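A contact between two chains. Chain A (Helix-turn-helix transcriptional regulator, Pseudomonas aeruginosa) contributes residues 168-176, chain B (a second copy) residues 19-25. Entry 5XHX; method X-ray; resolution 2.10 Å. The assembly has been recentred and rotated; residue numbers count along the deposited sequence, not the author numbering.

Chain A (168-176) ALMKKRIHF
Chain B (19-25) LLEALDR

A single lysine, A:Lys172, anchors this small contact between two copies of the regulator, reaching from a helix of chain A into the carbonyl and carboxylate oxygens near the end of a helix of chain B, beside a small apolar patch. The two stretches bury 407 Å² in all, and A:Lys172 gives up the most, 110 Å². Chain A is already helical at A:Ala168, with phi/psi near -60/-45 from A:Ala168 to A:Lys171, then -70/-31 at A:Lys172 and -60/-24 at A:Arg173, and backbone bonds from A:Lys172 N to A:Ala168 O (3.1 Å) and from A:Arg173 N to A:Leu169 O (2.9 Å). Farther on the spacing shortens: A:Ile174 N bonds to A:Lys171 O at 3.3 Å, A:His175 N to A:Lys172 O at 3.2 Å and A:Phe176 N to A:Arg173 O at 2.9 Å. B:Leu19 to B:Glu21 are helical; B:Leu23 N bonds to B:Leu20 O at 3.3 Å and B:Arg25 N to B:Ala22 O at 2.9 Å, while B:Asp24 has phi/psi of -111/22 and B:Arg25 is extended (-116/156). The register is set at A:Ala168 and B:Glu21, whose CA atoms lie 5.2 Å apart. The short alanine side chain points toward chain B, bringing A:Ala168 CB within 3.9 Å of B:Leu20 CB and 3.8 Å of B:Glu21 OE2. B:Leu20 (m, t) also points across, its CD1 lying 4.0 Å from CG of A:Leu169, whose chi1 of -116° falls between wells. A:Lys172 adopts m, m, t, m, which carries its amine over the chain B backbone. There A:Lys172 NZ donates a hydrogen bond to the backbone O of B:Glu21 (3.1 Å) and forms two longer salt bridges, to B:Glu21 OE1 at 3.5 Å and to B:Asp24 OD1 at 3.4 Å. The CA-to-CB bond of B:Glu21 points sideways, but t, p with chi3 at -137° brings its end nearer; B:Asp24 points toward chain A with chi1 p and chi2 -6°. A:Lys172 CE lies 3.5 Å from B:Leu20 O and, more loosely, 4.1 Å from CB of B:Leu23 (t, p). One water extends the polar network, accepting from A:Lys172 NZ at 3.0 Å and donating to B:Asp24 OD2 at 2.9 Å; its link to A:His175 NE2, 3.4 Å, is weak. A:His175 (chi1 m, chi2 -75°) points toward chain B, and its NE2 stands 3.6 Å from B:Asp24 OD2, which approaches the ring obliquely. The carboxylate of B:Asp24 thus meets the lysine both directly, through OD1, and through water, at OD2.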

# COMPACT_ATOMS: atom_id res chain seq x y z
N ALA A 168 -3.03 1.78 -7.87
CA ALA A 168 -2.44 2.65 -6.85
C ALA A 168 -1.14 2.06 -6.34
O ALA A 168 -0.13 2.76 -6.20
CB ALA A 168 -3.43 2.85 -5.70
N LEU A 169 -1.16 0.76 -6.05
CA LEU A 169 0.04 0.06 -5.60
C LEU A 169 1.14 0.12 -6.65
O LEU A 169 2.31 0.37 -6.33
CB LEU A 169 -0.31 -1.40 -5.31
CG LEU A 169 -0.24 -2.06 -3.95
CD1 LEU A 169 -0.22 -3.57 -4.19
CD2 LEU A 169 0.99 -1.61 -3.19
N MET A 170 0.80 -0.20 -7.90
CA MET A 170 1.80 -0.19 -8.98
C MET A 170 2.49 1.16 -9.06
O MET A 170 3.72 1.24 -9.13
CB MET A 170 1.14 -0.54 -10.32
CG MET A 170 0.63 -1.98 -10.38
SD MET A 170 -0.32 -2.32 -11.86
CE MET A 170 0.94 -1.84 -13.09
N LYS A 171 1.71 2.24 -9.03
CA LYS A 171 2.28 3.58 -9.11
C LYS A 171 3.23 3.83 -7.94
O LYS A 171 4.33 4.38 -8.13
CB LYS A 171 1.15 4.62 -9.13
CG LYS A 171 1.60 6.08 -9.26
CD LYS A 171 2.52 6.29 -10.46
CE LYS A 171 2.55 7.75 -10.90
NZ LYS A 171 1.39 8.09 -11.80
N LYS A 172 2.85 3.40 -6.73
CA LYS A 172 3.72 3.62 -5.58
C LYS A 172 4.98 2.76 -5.66
O LYS A 172 6.05 3.18 -5.21
CB LYS A 172 2.95 3.35 -4.28
CG LYS A 172 1.88 4.40 -3.99
CD LYS A 172 2.52 5.79 -3.93
CE LYS A 172 1.49 6.88 -3.67
NZ LYS A 172 0.85 7.39 -4.92
N ARG A 173 4.89 1.58 -6.27
CA ARG A 173 6.07 0.73 -6.38
C ARG A 173 7.21 1.42 -7.15
O ARG A 173 8.38 1.10 -6.90
CB ARG A 173 5.69 -0.61 -7.01
CG ARG A 173 6.85 -1.48 -7.49
CD ARG A 173 7.81 -1.91 -6.37
NE ARG A 173 8.87 -2.77 -6.89
CZ ARG A 173 9.68 -3.52 -6.15
NH1 ARG A 173 9.57 -3.53 -4.83
NH2 ARG A 173 10.61 -4.28 -6.73
N ILE A 174 6.91 2.39 -8.02
CA ILE A 174 7.95 3.06 -8.81
C ILE A 174 9.01 3.69 -7.92
O ILE A 174 10.20 3.73 -8.28
CB ILE A 174 7.32 4.12 -9.73
CG1 ILE A 174 6.57 3.45 -10.87
CG2 ILE A 174 8.39 5.06 -10.29
CD1 ILE A 174 7.35 2.34 -11.50
N HIS A 175 8.62 4.20 -6.76
CA HIS A 175 9.55 4.77 -5.82
C HIS A 175 10.60 3.83 -5.34
O HIS A 175 11.64 4.25 -4.93
CB HIS A 175 8.82 5.35 -4.64
CG HIS A 175 7.92 6.46 -5.03
ND1 HIS A 175 8.39 7.71 -5.33
CD2 HIS A 175 6.59 6.50 -5.21
CE1 HIS A 175 7.38 8.48 -5.68
NE2 HIS A 175 6.28 7.76 -5.62
N PHE A 176 10.33 2.55 -5.39
CA PHE A 176 11.28 1.59 -4.94
C PHE A 176 11.92 0.84 -6.09
O PHE A 176 12.56 -0.14 -5.87
CB PHE A 176 10.64 0.63 -3.97
CG PHE A 176 9.94 1.31 -2.84
CD1 PHE A 176 10.64 1.79 -1.78
CD2 PHE A 176 8.59 1.48 -2.86
CE1 PHE A 176 10.02 2.41 -0.78
CE2 PHE A 176 7.97 2.10 -1.85
CZ PHE A 176 8.68 2.58 -0.80
N LEU B 19 -6.52 5.15 -0.21
CA LEU B 19 -5.56 5.16 0.89
C LEU B 19 -4.15 4.92 0.36
O LEU B 19 -3.20 5.64 0.71
CB LEU B 19 -5.96 4.09 1.90
CG LEU B 19 -5.05 3.84 3.09
CD1 LEU B 19 -4.91 5.13 3.90
CD2 LEU B 19 -5.65 2.72 3.92
N LEU B 20 -4.00 3.91 -0.51
CA LEU B 20 -2.70 3.62 -1.10
C LEU B 20 -2.21 4.76 -1.98
O LEU B 20 -1.00 5.01 -2.05
CB LEU B 20 -2.78 2.32 -1.92
CG LEU B 20 -3.08 1.09 -1.08
CD1 LEU B 20 -3.16 -0.19 -1.91
CD2 LEU B 20 -2.03 0.97 0.03
N GLU B 21 -3.11 5.47 -2.63
CA GLU B 21 -2.74 6.57 -3.47
C GLU B 21 -2.19 7.76 -2.67
O GLU B 21 -1.37 8.50 -3.12
CB GLU B 21 -3.95 6.97 -4.31
CG GLU B 21 -3.72 7.98 -5.36
CD GLU B 21 -2.79 7.51 -6.45
OE1 GLU B 21 -1.92 8.30 -6.86
OE2 GLU B 21 -2.92 6.38 -6.90
N ALA B 22 -2.66 7.89 -1.44
CA ALA B 22 -2.27 8.96 -0.53
C ALA B 22 -0.94 8.70 0.16
O ALA B 22 -0.46 9.57 0.90
CB ALA B 22 -3.35 9.16 0.54
N LEU B 23 -0.32 7.54 -0.09
CA LEU B 23 0.85 7.12 0.68
C LEU B 23 1.99 8.12 0.58
O LEU B 23 2.80 8.23 1.51
CB LEU B 23 1.29 5.73 0.23
CG LEU B 23 2.41 5.00 0.99
CD1 LEU B 23 2.12 4.88 2.50
CD2 LEU B 23 2.63 3.60 0.40
N ASP B 24 2.08 8.88 -0.51
CA ASP B 24 3.14 9.86 -0.69
C ASP B 24 2.61 11.29 -0.65
O ASP B 24 3.25 12.20 -1.17
CB ASP B 24 3.89 9.62 -2.00
CG ASP B 24 3.02 9.85 -3.24
OD1 ASP B 24 1.79 10.09 -3.10
OD2 ASP B 24 3.56 9.77 -4.36
N ARG B 25 1.45 11.50 -0.04
CA ARG B 25 0.80 12.79 -0.02
C ARG B 25 0.72 13.30 1.42
O ARG B 25 0.76 12.51 2.37
CB ARG B 25 -0.60 12.69 -0.64
CG ARG B 25 -0.61 12.12 -2.07
CD ARG B 25 0.19 13.03 -3.04
NE ARG B 25 -0.31 14.41 -3.06
CZ ARG B 25 -1.42 14.79 -3.70
NH1 ARG B 25 -2.14 13.91 -4.36
NH2 ARG B 25 -1.81 16.06 -3.66
O HOH W 1 3.06 8.25 -6.72